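Local coordinates for protein hydrolase (Rhizobium meliloti, PDB 5HOE) that is a carbohydrate acetylesterase that hydrolyses acetyl esters, forms an octamer and belongs to the GDSL/SGNH hydrolase family, at residues L20-S25 / S85-M90; L98-I103 / D224-L229; K127-V132 / M189-F194; L133-G138 / P144-L149. All coordinates share one frame; numbering follows the deposited sequence.

Overall arrangement
The chain enters along strand 17-23, the second in order across a five-stranded parallel sheet, and contact 1 closes its first long loop by laying helix 84-95 on that strand. Contact 2 opens only afterwards, on strand 100-104, and closes at the C-terminal helix 212-229. It encloses everything that follows: contact 3 joins helix 118-133 to the chain entering strand 192-195, and within that loop contact 4 joins the end of the same helix to the start of strand 147-152. None of the four cross. Contacts 1 and 3 tie helices to one face of the sheet, whereas contact 2 ties the last helix to the other, giving an alpha/beta/alpha sandwich.

Contact 1 (L20-S25 / S85-M90); sequences LCFGDS and STYLPM. With PO4 (phosphate ion), chain E.
F22 of the first strand presents a ring face to L88 of helix 84-95. The L88 methyl CD1 sits over the middle of the ring, 3.7 Å from its centroid and only 6° off the normal, a well-centred CH-pi contact. L88 CB adds a second touch at the ring's far end, 3.9 Å from F22 CZ. With CG trans to the backbone N (chi1 -165°), the F22 side chain extends toward the helix, and its CE1 meets Y87 CD1 at 3.7 Å, Y87 lying at the edge of the F22 ring. Trimming F22 to an alanine is likely to open a gap beneath L88 CD1 and take away the edge that Y87 CD1 meets. Packing relaxes at L20, whose CD2 stays 4.3 Å from L88 CD1, and on the outer side of the helix T86 is exposed. Past F22 the strand leaves the helix and leads to S25, the probable nucleophile of a Ser-His-Asp triad with H209 and D206. The S25 N donates, at 3.2 Å, to O1 of a phosphate ion probably taken up from the crystallisation liquor. Y87 OH is hydrogen-bonded to E65 of strand 60-66, and its ring stacks on Y87 of a second subunit. L88 also packs on L128 of helix 118-133, while strand 100-104 pairs with L20 and F22 through backbone bonds.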
loop_
_atom_site.group_PDB
_atom_site.type_symbol
_atom_site.label_atom_id
_atom_site.label_comp_id
_atom_site.label_asym_id
_atom_site.label_seq_id
_atom_site.Cartn_x
_atom_site.Cartn_y
_atom_site.Cartn_z
ATOM N N LEU A 20 -21.331 -11.308 -23.635
ATOM C CA LEU A 20 -21.284 -10.705 -22.310
ATOM C C LEU A 20 -21.633 -9.223 -22.413
ATOM O O LEU A 20 -21.014 -8.489 -23.184
ATOM C CB LEU A 20 -19.871 -10.850 -21.735
ATOM C CG LEU A 20 -19.592 -10.082 -20.426
ATOM C CD1 LEU A 20 -20.496 -10.597 -19.345
ATOM C CD2 LEU A 20 -18.125 -10.174 -19.989
ATOM N N CYS A 21 -22.608 -8.784 -21.618
ATOM C CA CYS A 21 -23.049 -7.391 -21.629
ATOM C C CYS A 21 -22.570 -6.690 -20.354
ATOM O O CYS A 21 -23.116 -6.908 -19.272
ATOM C CB CYS A 21 -24.562 -7.331 -21.758
ATOM S SG CYS A 21 -25.191 -8.141 -23.259
ATOM N N PHE A 22 -21.541 -5.862 -20.483
ATOM C CA PHE A 22 -20.884 -5.234 -19.334
ATOM C C PHE A 22 -21.270 -3.755 -19.243
ATOM O O PHE A 22 -20.966 -2.978 -20.153
ATOM C CB PHE A 22 -19.368 -5.393 -19.475
ATOM C CG PHE A 22 -18.588 -5.109 -18.203
ATOM C CD1 PHE A 22 -18.742 -5.916 -17.077
ATOM C CD2 PHE A 22 -17.667 -4.074 -18.140
ATOM C CE1 PHE A 22 -18.020 -5.666 -15.922
ATOM C CE2 PHE A 22 -16.950 -3.834 -16.982
ATOM C CZ PHE A 22 -17.121 -4.646 -15.886
ATOM N N GLY A 23 -21.938 -3.367 -18.153
ATOM C CA GLY A 23 -22.451 -2.017 -18.070
ATOM C C GLY A 23 -22.752 -1.524 -16.667
ATOM O O GLY A 23 -22.359 -2.133 -15.655
ATOM N N ASP A 24 -23.480 -0.406 -16.620
ATOM C CA ASP A 24 -23.878 0.295 -15.403
ATOM C C ASP A 24 -25.397 0.151 -15.207
ATOM O O ASP A 24 -25.963 -0.874 -15.611
ATOM C CB ASP A 24 -23.359 1.734 -15.448
ATOM C CG ASP A 24 -23.864 2.514 -16.647
ATOM O OD1 ASP A 24 -24.959 2.220 -17.185
ATOM O OD2 ASP A 24 -23.147 3.448 -17.045
ATOM N N SER A 25 -26.048 1.147 -14.566
ATOM C CA SER A 25 -27.490 1.063 -14.340
ATOM C C SER A 25 -28.282 0.952 -15.640
ATOM O O SER A 25 -29.407 0.423 -15.634
ATOM C CB SER A 25 -27.986 2.278 -13.558
ATOM O OG SER A 25 -27.688 3.478 -14.261
ATOM N N SER A 85 -12.975 -1.775 -14.383
ATOM C CA SER A 85 -11.743 -2.438 -14.787
ATOM C C SER A 85 -11.200 -3.350 -13.678
ATOM O O SER A 85 -10.362 -4.207 -13.955
ATOM C CB SER A 85 -10.701 -1.392 -15.204
ATOM O OG SER A 85 -10.168 -0.725 -14.061
ATOM N N THR A 86 -11.636 -3.157 -12.426
ATOM C CA THR A 86 -11.234 -4.076 -11.363
ATOM C C THR A 86 -11.904 -5.443 -11.503
ATOM O O THR A 86 -11.304 -6.463 -11.148
ATOM C CB THR A 86 -11.545 -3.440 -10.004
ATOM O OG1 THR A 86 -10.823 -2.212 -9.884
ATOM C CG2 THR A 86 -11.185 -4.376 -8.836
ATOM N N TYR A 87 -13.149 -5.473 -11.976
ATOM C CA TYR A 87 -13.990 -6.672 -12.060
ATOM C C TYR A 87 -13.953 -7.355 -13.426
ATOM O O TYR A 87 -14.161 -8.572 -13.498
ATOM C CB TYR A 87 -15.440 -6.244 -11.756
ATOM C CG TYR A 87 -16.587 -7.263 -11.707
ATOM C CD1 TYR A 87 -17.291 -7.646 -12.856
ATOM C CD2 TYR A 87 -17.023 -7.772 -10.487
ATOM C CE1 TYR A 87 -18.364 -8.542 -12.782
ATOM C CE2 TYR A 87 -18.084 -8.648 -10.407
ATOM C CZ TYR A 87 -18.759 -9.025 -11.549
ATOM O OH TYR A 87 -19.818 -9.916 -11.437
ATOM N N LEU A 88 -13.709 -6.619 -14.518
ATOM C CA LEU A 88 -13.856 -7.218 -15.846
ATOM C C LEU A 88 -12.948 -8.426 -16.077
ATOM O O LEU A 88 -13.434 -9.438 -16.603
ATOM C CB LEU A 88 -13.730 -6.142 -16.934
ATOM C CG LEU A 88 -13.968 -6.610 -18.371
ATOM C CD1 LEU A 88 -15.367 -7.187 -18.561
ATOM C CD2 LEU A 88 -13.760 -5.466 -19.340
ATOM N N PRO A 89 -11.656 -8.406 -15.736
ATOM C CA PRO A 89 -10.845 -9.618 -15.981
ATOM C C PRO A 89 -11.393 -10.868 -15.318
ATOM O O PRO A 89 -11.469 -11.922 -15.963
ATOM C CB PRO A 89 -9.445 -9.223 -15.480
ATOM C CG PRO A 89 -9.422 -7.721 -15.669
ATOM C CD PRO A 89 -10.824 -7.276 -15.286
ATOM N N MET A 90 -11.845 -10.759 -14.067
ATOM C CA MET A 90 -12.494 -11.882 -13.386
ATOM C C MET A 90 -13.774 -12.326 -14.108
ATOM O O MET A 90 -14.050 -13.531 -14.242
ATOM C CB MET A 90 -12.817 -11.469 -11.933
ATOM C CG MET A 90 -11.610 -11.331 -11.007
ATOM S SD MET A 90 -12.019 -10.913 -9.283
ATOM C CE MET A 90 -11.702 -9.153 -9.182
HETATM P P PO4 E . -26.093 5.054 -12.729
HETATM O O1 PO4 E . -25.251 3.903 -13.203
HETATM O O2 PO4 E . -26.233 6.059 -13.841
HETATM O O3 PO4 E . -27.434 4.719 -12.125
HETATM O O4 PO4 E . -25.483 5.695 -11.525
#

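Contact 2 (L98-I103 / D224-L229); sequences LDLVII and DKVAAL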
loop_
_atom_site.group_PDB
_atom_site.type_symbol
_atom_site.label_atom_id
_atom_site.label_comp_id
_atom_site.label_asym_id
_atom_site.label_seq_id
_atom_site.Cartn_x
_atom_site.Cartn_y
_atom_site.Cartn_z
ATOM N N LEU A 98 -16.395 -16.922 -24.911
ATOM C CA LEU A 98 -17.181 -15.751 -25.277
ATOM C C LEU A 98 -16.877 -15.379 -26.716
ATOM O O LEU A 98 -15.709 -15.317 -27.109
ATOM C CB LEU A 98 -16.856 -14.551 -24.375
ATOM C CG LEU A 98 -17.308 -14.616 -22.912
ATOM C CD1 LEU A 98 -16.751 -13.418 -22.192
ATOM C CD2 LEU A 98 -18.836 -14.650 -22.805
ATOM N N ASP A 99 -17.928 -15.111 -27.490
ATOM C CA ASP A 99 -17.773 -14.614 -28.850
ATOM C C ASP A 99 -17.691 -13.094 -28.921
ATOM O O ASP A 99 -17.029 -12.565 -29.818
ATOM C CB ASP A 99 -18.935 -15.107 -29.725
ATOM C CG ASP A 99 -18.985 -16.614 -29.823
ATOM O OD1 ASP A 99 -19.571 -17.240 -28.924
ATOM O OD2 ASP A 99 -18.449 -17.170 -30.801
ATOM N N LEU A 100 -18.325 -12.385 -27.986
ATOM C CA LEU A 100 -18.443 -10.934 -28.051
ATOM C C LEU A 100 -18.644 -10.384 -26.641
ATOM O O LEU A 100 -19.403 -10.956 -25.847
ATOM C CB LEU A 100 -19.646 -10.540 -28.914
ATOM C CG LEU A 100 -19.920 -9.035 -29.022
ATOM C CD1 LEU A 100 -18.772 -8.288 -29.724
ATOM C CD2 LEU A 100 -21.236 -8.783 -29.756
ATOM N N VAL A 101 -17.985 -9.263 -26.350
ATOM C CA VAL A 101 -18.218 -8.486 -25.143
ATOM C C VAL A 101 -18.732 -7.131 -25.588
ATOM O O VAL A 101 -18.087 -6.464 -26.403
ATOM C CB VAL A 101 -16.941 -8.337 -24.304
ATOM C CG1 VAL A 101 -17.209 -7.529 -23.060
ATOM C CG2 VAL A 101 -16.399 -9.705 -23.920
ATOM N N ILE A 102 -19.921 -6.760 -25.101
ATOM C CA ILE A 102 -20.516 -5.447 -25.339
ATOM C C ILE A 102 -20.286 -4.612 -24.087
ATOM O O ILE A 102 -20.647 -5.039 -22.984
ATOM C CB ILE A 102 -22.025 -5.559 -25.636
ATOM C CG1 ILE A 102 -22.263 -6.531 -26.797
ATOM C CG2 ILE A 102 -22.606 -4.179 -25.965
ATOM C CD1 ILE A 102 -23.715 -6.825 -27.093
ATOM N N ILE A 103 -19.684 -3.433 -24.248
ATOM C CA ILE A 103 -19.333 -2.561 -23.132
ATOM C C ILE A 103 -20.052 -1.239 -23.314
ATOM O O ILE A 103 -19.760 -0.501 -24.262
ATOM C CB ILE A 103 -17.822 -2.306 -23.044
ATOM C CG1 ILE A 103 -17.035 -3.622 -23.121
ATOM C CG2 ILE A 103 -17.523 -1.583 -21.745
ATOM C CD1 ILE A 103 -15.518 -3.445 -23.108
ATOM N N ASP A 224 -29.055 -5.934 -34.085
ATOM C CA ASP A 224 -28.725 -5.833 -35.506
ATOM C C ASP A 224 -27.221 -5.755 -35.703
ATOM O O ASP A 224 -26.656 -6.408 -36.595
ATOM C CB ASP A 224 -29.378 -4.591 -36.116
ATOM C CG ASP A 224 -30.879 -4.672 -36.137
ATOM O OD1 ASP A 224 -31.410 -5.783 -35.951
ATOM O OD2 ASP A 224 -31.526 -3.619 -36.339
ATOM N N LYS A 225 -26.561 -4.949 -34.875
ATOM C CA LYS A 225 -25.113 -4.832 -34.917
ATOM C C LYS A 225 -24.445 -6.175 -34.648
ATOM O O LYS A 225 -23.489 -6.550 -35.340
ATOM C CB LYS A 225 -24.685 -3.804 -33.875
ATOM C CG LYS A 225 -23.265 -3.391 -33.985
ATOM C CD LYS A 225 -23.075 -2.333 -35.035
ATOM C CE LYS A 225 -21.601 -2.100 -35.212
ATOM N NZ LYS A 225 -21.347 -1.114 -36.263
ATOM N N VAL A 226 -24.939 -6.915 -33.646
ATOM C CA VAL A 226 -24.346 -8.202 -33.285
ATOM C C VAL A 226 -24.530 -9.211 -34.409
ATOM O O VAL A 226 -23.595 -9.931 -34.774
ATOM C CB VAL A 226 -24.956 -8.722 -31.973
ATOM C CG1 VAL A 226 -24.446 -10.127 -31.646
ATOM C CG2 VAL A 226 -24.617 -7.778 -30.811
ATOM N N ALA A 227 -25.745 -9.299 -34.954
ATOM C CA ALA A 227 -26.004 -10.252 -36.032
ATOM C C ALA A 227 -25.175 -9.952 -37.273
ATOM O O ALA A 227 -24.796 -10.880 -37.996
ATOM C CB ALA A 227 -27.489 -10.247 -36.397
ATOM N N ALA A 228 -24.893 -8.670 -37.539
ATOM C CA ALA A 228 -24.118 -8.306 -38.719
ATOM C C ALA A 228 -22.670 -8.729 -38.565
ATOM O O ALA A 228 -21.987 -8.981 -39.560
ATOM C CB ALA A 228 -24.210 -6.797 -38.948
ATOM N N LEU A 229 -22.196 -8.824 -37.324
ATOM C CA LEU A 229 -20.835 -9.257 -37.056
ATOM C C LEU A 229 -20.667 -10.754 -37.285
ATOM O O LEU A 229 -19.601 -11.205 -37.715
ATOM C CB LEU A 229 -20.508 -8.904 -35.608
ATOM C CG LEU A 229 -19.080 -9.094 -35.122
ATOM C CD1 LEU A 229 -18.132 -8.150 -35.860
ATOM C CD2 LEU A 229 -19.074 -8.838 -33.641
#
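L100 holds CG trans to the backbone N (chi1 178°), which carries its methyls to the helix and V226. In V226 it is CG1 that lies trans to the backbone N (chi1 175°); this puts CG2 anti to the carbonyl carbon and beside the N, and CG2 is the branch that meets L100 CD2. In this pose the two branches of L100 are divided between two helix residues. CD2 goes to V226, 3.7 Å from CG2 and 4.0 Å from CG1, so it rests against the valine's forked end. CD1 turns to the next turn of the helix and lies 4.0 Å from L229 CD2. V226 CG2 is shared, since I102 CD1 also reaches it at 3.9 Å; the I102 chain is stretched out to its CD1 and crosses the valine at about a right angle. L100 and I102, two residues apart on the strand, thus point to the same side, and V226 CG2 rests over their two neighbouring ends, L100 CD2 and I102 CD1. No hydrogen bond spans the interface, which is wholly apolar, and L229 is partly exposed although its CD2 packs on L100. The strand and helix segments run nearly antiparallel, at 153°, with axes 11.3 Å apart, as expected for a helix layered on a sheet in an alpha/beta/alpha sandwich. V226 and I102 also touch M52 of helix 48-56, which lies beside the C-terminal helix on this face. V19 of strand 17-23 packs against L100 and I102 on one flank of strand 100-104; on the other, K147 of strand 147-152 touches both L100 and L229.

Contact 3 (K127-V132 / M189-F194); sequences KLVGQV and MKVEFF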
loop_
_atom_site.group_PDB
_atom_site.type_symbol
_atom_site.label_atom_id
_atom_site.label_comp_id
_atom_site.label_asym_id
_atom_site.label_seq_id
_atom_site.Cartn_x
_atom_site.Cartn_y
_atom_site.Cartn_z
ATOM N N LYS A 127 -8.995 0.938 -21.616
ATOM C CA LYS A 127 -8.487 -0.055 -20.675
ATOM C C LYS A 127 -9.352 -1.309 -20.702
ATOM O O LYS A 127 -8.832 -2.435 -20.713
ATOM C CB LYS A 127 -8.443 0.539 -19.258
ATOM C CG LYS A 127 -7.848 -0.382 -18.230
ATOM C CD LYS A 127 -7.851 0.232 -16.858
ATOM C CE LYS A 127 -7.173 -0.686 -15.853
ATOM N NZ LYS A 127 -7.254 -0.165 -14.447
ATOM N N LEU A 128 -10.677 -1.135 -20.708
ATOM C CA LEU A 128 -11.572 -2.287 -20.722
ATOM C C LEU A 128 -11.454 -3.057 -22.032
ATOM O O LEU A 128 -11.429 -4.287 -22.032
ATOM C CB LEU A 128 -13.020 -1.841 -20.478
ATOM C CG LEU A 128 -13.306 -1.085 -19.184
ATOM C CD1 LEU A 128 -14.747 -0.582 -19.152
ATOM C CD2 LEU A 128 -12.979 -1.987 -18.002
ATOM N N VAL A 129 -11.359 -2.348 -23.155
ATOM C CA VAL A 129 -11.212 -3.019 -24.439
ATOM C C VAL A 129 -9.953 -3.880 -24.438
ATOM O O VAL A 129 -9.963 -5.039 -24.879
ATOM C CB VAL A 129 -11.209 -1.993 -25.588
ATOM C CG1 VAL A 129 -10.927 -2.675 -26.950
ATOM C CG2 VAL A 129 -12.524 -1.257 -25.669
ATOM N N GLY A 130 -8.852 -3.325 -23.928
ATOM C CA GLY A 130 -7.612 -4.075 -23.830
ATOM C C GLY A 130 -7.727 -5.313 -22.957
ATOM O O GLY A 130 -7.102 -6.334 -23.239
ATOM N N GLN A 131 -8.498 -5.234 -21.864
ATOM C CA GLN A 131 -8.686 -6.401 -21.006
ATOM C C GLN A 131 -9.399 -7.519 -21.757
ATOM O O GLN A 131 -9.103 -8.696 -21.546
ATOM C CB GLN A 131 -9.476 -6.021 -19.747
ATOM C CG GLN A 131 -8.670 -5.218 -18.757
ATOM C CD GLN A 131 -9.460 -4.702 -17.595
ATOM O OE1 GLN A 131 -10.677 -4.562 -17.668
ATOM N NE2 GLN A 131 -8.763 -4.397 -16.505
ATOM N N VAL A 132 -10.339 -7.176 -22.634
ATOM C CA VAL A 132 -10.975 -8.212 -23.446
ATOM C C VAL A 132 -9.995 -8.772 -24.468
ATOM O O VAL A 132 -9.875 -9.990 -24.641
ATOM C CB VAL A 132 -12.254 -7.684 -24.123
ATOM C CG1 VAL A 132 -12.893 -8.788 -24.910
ATOM C CG2 VAL A 132 -13.218 -7.129 -23.100
ATOM N N MET A 189 -8.243 0.798 -31.975
ATOM C CA MET A 189 -8.053 -0.541 -31.430
ATOM C C MET A 189 -8.614 -1.643 -32.335
ATOM O O MET A 189 -8.489 -2.822 -31.995
ATOM C CB MET A 189 -8.636 -0.629 -30.009
ATOM C CG MET A 189 -7.937 0.277 -29.016
ATOM S SD MET A 189 -8.405 -0.022 -27.311
ATOM C CE MET A 189 -7.530 -1.529 -26.947
ATOM N N LYS A 190 -9.216 -1.279 -33.475
ATOM C CA LYS A 190 -9.724 -2.229 -34.470
ATOM C C LYS A 190 -10.836 -3.128 -33.903
ATOM O O LYS A 190 -10.882 -4.342 -34.141
ATOM C CB LYS A 190 -8.581 -3.020 -35.126
ATOM C CG LYS A 190 -7.426 -2.144 -35.659
ATOM C CD LYS A 190 -7.838 -1.314 -36.889
ATOM C CE LYS A 190 -6.740 -0.314 -37.349
ATOM N NZ LYS A 190 -6.573 0.840 -36.397
ATOM N N VAL A 191 -11.760 -2.517 -33.153
ATOM C CA VAL A 191 -12.938 -3.212 -32.646
ATOM C C VAL A 191 -14.208 -2.548 -33.169
ATOM O O VAL A 191 -14.155 -1.593 -33.961
ATOM C CB VAL A 191 -12.929 -3.299 -31.101
ATOM C CG1 VAL A 191 -11.702 -4.077 -30.600
ATOM C CG2 VAL A 191 -12.997 -1.914 -30.464
ATOM N N GLU A 192 -15.361 -3.036 -32.734
ATOM C CA GLU A 192 -16.624 -2.541 -33.274
ATOM C C GLU A 192 -17.163 -1.407 -32.414
ATOM O O GLU A 192 -16.808 -1.275 -31.247
ATOM C CB GLU A 192 -17.652 -3.669 -33.343
ATOM C CG GLU A 192 -17.179 -4.922 -34.099
ATOM C CD GLU A 192 -16.940 -4.685 -35.576
ATOM O OE1 GLU A 192 -17.682 -3.892 -36.197
ATOM O OE2 GLU A 192 -16.009 -5.305 -36.130
ATOM N N PHE A 193 -18.033 -0.581 -33.011
ATOM C CA PHE A 193 -18.564 0.604 -32.349
ATOM C C PHE A 193 -20.039 0.827 -32.673
ATOM O O PHE A 193 -20.472 0.638 -33.819
ATOM C CB PHE A 193 -17.813 1.878 -32.753
ATOM C CG PHE A 193 -18.431 3.131 -32.198
ATOM C CD1 PHE A 193 -18.380 3.399 -30.838
ATOM C CD2 PHE A 193 -19.073 4.037 -33.027
ATOM C CE1 PHE A 193 -18.959 4.534 -30.309
ATOM C CE2 PHE A 193 -19.655 5.181 -32.501
ATOM C CZ PHE A 193 -19.579 5.439 -31.135
ATOM N N PHE A 194 -20.796 1.270 -31.660
ATOM C CA PHE A 194 -22.206 1.640 -31.820
ATOM C C PHE A 194 -22.525 2.838 -30.942
ATOM O O PHE A 194 -22.264 2.810 -29.738
ATOM C CB PHE A 194 -23.147 0.479 -31.469
ATOM C CG PHE A 194 -24.596 0.853 -31.548
ATOM C CD1 PHE A 194 -25.169 1.173 -32.770
ATOM C CD2 PHE A 194 -25.387 0.935 -30.407
ATOM C CE1 PHE A 194 -26.503 1.537 -32.850
ATOM C CE2 PHE A 194 -26.707 1.300 -30.497
ATOM C CZ PHE A 194 -27.262 1.603 -31.711
#
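M189 and V129 meet tip to tip. The methionine methyl CE lies 3.6 Å from V129 CG1, and SD is almost as near, 3.7 Å from the same methyl, so the thioether end rests on V129 CG1 and on the CB behind it. A bend at the last torsion (chi3 75°) turns CE along the helix toward G130, where it comes 3.8 Å from the backbone N of that residue. V191 approaches the same V129 CG1 with both its branches, CG1 at 4.0 Å and CG2 at 4.1 Å. Replacing M189 by an alanine would probably take away the thioether packing on V129 CG1 and G130 N, leaving V129 only V191 from this segment and opening a gap between the helix and the chain entering the last strand. That chain belongs to a beta-alpha-beta unit: strand 147-152 is followed by helix 171-189, which leads into strand 192-195, parallel to and next to the first. Between M189 and V191, K190 takes a positive phi (62°) and closes the helix with a Schellman motif, turning the chain so that residues on either side of it face helix 118-133. The K190 ammonium group is held by D187 O and F188 O, and further by E35 O and S37 O of a third subunit. Beneath V129 and V191 lie V150 and V148 of strand 147-152, and E192 pairs by backbone bonds with V148 and V150. On the far side of helix 118-133, L128 packs on L88.

Contact 4 (L133-G138 / P144-L149); sequences LTCAGG and PAPKVL
A136 lies against the peptide between P144 and A145 where a beta-alpha-beta crossover returns to the sheet: helix 118-133, coming from strand 100-104, ends, and a loop leads back into the parallel strand 147-152. A136 CB lies 4.2 Å from P144 C, so the alanine methyl covers the peptide link rather than the proline ring. It is closer to the next atom along, 3.8 Å from A145 N. A145 turns its own methyl toward the opposing chain and sets CB 3.7 Å from L133 O, at the last turn of the helix. P146 follows with the tightest approach, its CD 3.4 Å from C135 SG. The sulfur gets there because chi1 (82°) swings it between the backbone N and the carbonyl carbon of C135. C135 also begins a type II beta turn, closed by a bond from G138 N to C135 O of 3.1 Å. Within it, G137 adopts angles at which a CB would press on A136 O. From within the turn, G137 bonds through its backbone with Y143, which helps hold the two arms of the loop together. K147 points its side chain away, but its backbone enters the sheet beside V101. At V148 the side chain again faces the helix end, where V132 and V129 pack on it; the V148 and L133 side chains cross at about a right angle, with V148 CG2 4.1 Å from L133 CD2.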
loop_
_atom_site.group_PDB
_atom_site.type_symbol
_atom_site.label_atom_id
_atom_site.label_comp_id
_atom_site.label_asym_id
_atom_site.label_seq_id
_atom_site.Cartn_x
_atom_site.Cartn_y
_atom_site.Cartn_z
ATOM N N LEU A 133 -9.287 -7.894 -25.172
ATOM C CA LEU A 133 -8.421 -8.354 -26.249
ATOM C C LEU A 133 -7.268 -9.215 -25.752
ATOM O O LEU A 133 -6.724 -10.009 -26.537
ATOM C CB LEU A 133 -7.878 -7.159 -27.018
ATOM C CG LEU A 133 -8.949 -6.334 -27.738
ATOM C CD1 LEU A 133 -8.316 -5.143 -28.431
ATOM C CD2 LEU A 133 -9.721 -7.184 -28.744
ATOM N N THR A 134 -6.885 -9.091 -24.482
ATOM C CA THR A 134 -5.770 -9.858 -23.947
ATOM C C THR A 134 -6.217 -11.040 -23.097
ATOM O O THR A 134 -5.368 -11.671 -22.460
ATOM C CB THR A 134 -4.817 -8.968 -23.142
ATOM O OG1 THR A 134 -5.489 -8.441 -21.990
ATOM C CG2 THR A 134 -4.293 -7.817 -23.996
ATOM N N CYS A 135 -7.518 -11.368 -23.082
ATOM C CA CYS A 135 -8.047 -12.345 -22.133
ATOM C C CYS A 135 -7.997 -13.788 -22.627
ATOM O O CYS A 135 -8.456 -14.683 -21.905
ATOM C CB CYS A 135 -9.486 -11.987 -21.725
ATOM S SG CYS A 135 -10.799 -12.505 -22.871
ATOM N N ALA A 136 -7.436 -14.037 -23.806
ATOM C CA ALA A 136 -7.427 -15.381 -24.372
ATOM C C ALA A 136 -6.867 -16.369 -23.366
ATOM O O ALA A 136 -5.880 -16.090 -22.678
ATOM C CB ALA A 136 -6.574 -15.416 -25.647
ATOM N N GLY A 137 -7.510 -17.531 -23.284
ATOM C CA GLY A 137 -7.073 -18.576 -22.380
ATOM C C GLY A 137 -7.871 -18.614 -21.097
ATOM O O GLY A 137 -8.165 -19.695 -20.582
ATOM N N GLY A 138 -8.238 -17.451 -20.572
ATOM C CA GLY A 138 -8.835 -17.418 -19.242
ATOM C C GLY A 138 -7.936 -18.124 -18.253
ATOM O O GLY A 138 -6.720 -17.901 -18.221
ATOM N N PRO A 144 -10.282 -18.511 -27.652
ATOM C CA PRO A 144 -9.711 -17.259 -28.162
ATOM C C PRO A 144 -10.312 -16.032 -27.489
ATOM O O PRO A 144 -11.333 -16.086 -26.803
ATOM C CB PRO A 144 -10.111 -17.275 -29.641
ATOM C CG PRO A 144 -11.401 -18.013 -29.648
ATOM C CD PRO A 144 -11.219 -19.111 -28.618
ATOM N N ALA A 145 -9.661 -14.903 -27.727
ATOM C CA ALA A 145 -10.214 -13.641 -27.272
ATOM C C ALA A 145 -11.529 -13.334 -27.995
ATOM O O ALA A 145 -11.652 -13.568 -29.211
ATOM C CB ALA A 145 -9.230 -12.497 -27.502
ATOM N N PRO A 146 -12.520 -12.801 -27.279
ATOM C CA PRO A 146 -13.763 -12.355 -27.913
ATOM C C PRO A 146 -13.541 -11.119 -28.763
ATOM O O PRO A 146 -12.560 -10.391 -28.601
ATOM C CB PRO A 146 -14.651 -11.976 -26.714
ATOM C CG PRO A 146 -13.940 -12.396 -25.499
ATOM C CD PRO A 146 -12.513 -12.531 -25.833
ATOM N N LYS A 147 -14.505 -10.862 -29.648
ATOM C CA LYS A 147 -14.632 -9.546 -30.257
ATOM C C LYS A 147 -15.205 -8.558 -29.234
ATOM O O LYS A 147 -15.717 -8.942 -28.167
ATOM C CB LYS A 147 -15.532 -9.623 -31.494
ATOM C CG LYS A 147 -14.932 -10.451 -32.632
ATOM C CD LYS A 147 -15.881 -10.572 -33.806
ATOM C CE LYS A 147 -15.159 -11.108 -35.052
ATOM N NZ LYS A 147 -14.462 -12.390 -34.771
ATOM N N VAL A 148 -15.128 -7.266 -29.566
ATOM C CA VAL A 148 -15.548 -6.193 -28.668
ATOM C C VAL A 148 -16.483 -5.255 -29.424
ATOM O O VAL A 148 -16.173 -4.822 -30.543
ATOM C CB VAL A 148 -14.354 -5.393 -28.103
ATOM C CG1 VAL A 148 -14.843 -4.273 -27.186
ATOM C CG2 VAL A 148 -13.424 -6.307 -27.336
ATOM N N LEU A 149 -17.614 -4.915 -28.803
ATOM C CA LEU A 149 -18.475 -3.844 -29.291
ATOM C C LEU A 149 -18.491 -2.750 -28.230
ATOM O O LEU A 149 -19.032 -2.948 -27.140
ATOM C CB LEU A 149 -19.876 -4.356 -29.588
ATOM C CG LEU A 149 -20.903 -3.293 -29.986
ATOM C CD1 LEU A 149 -20.506 -2.536 -31.265
ATOM C CD2 LEU A 149 -22.279 -3.931 -30.130
#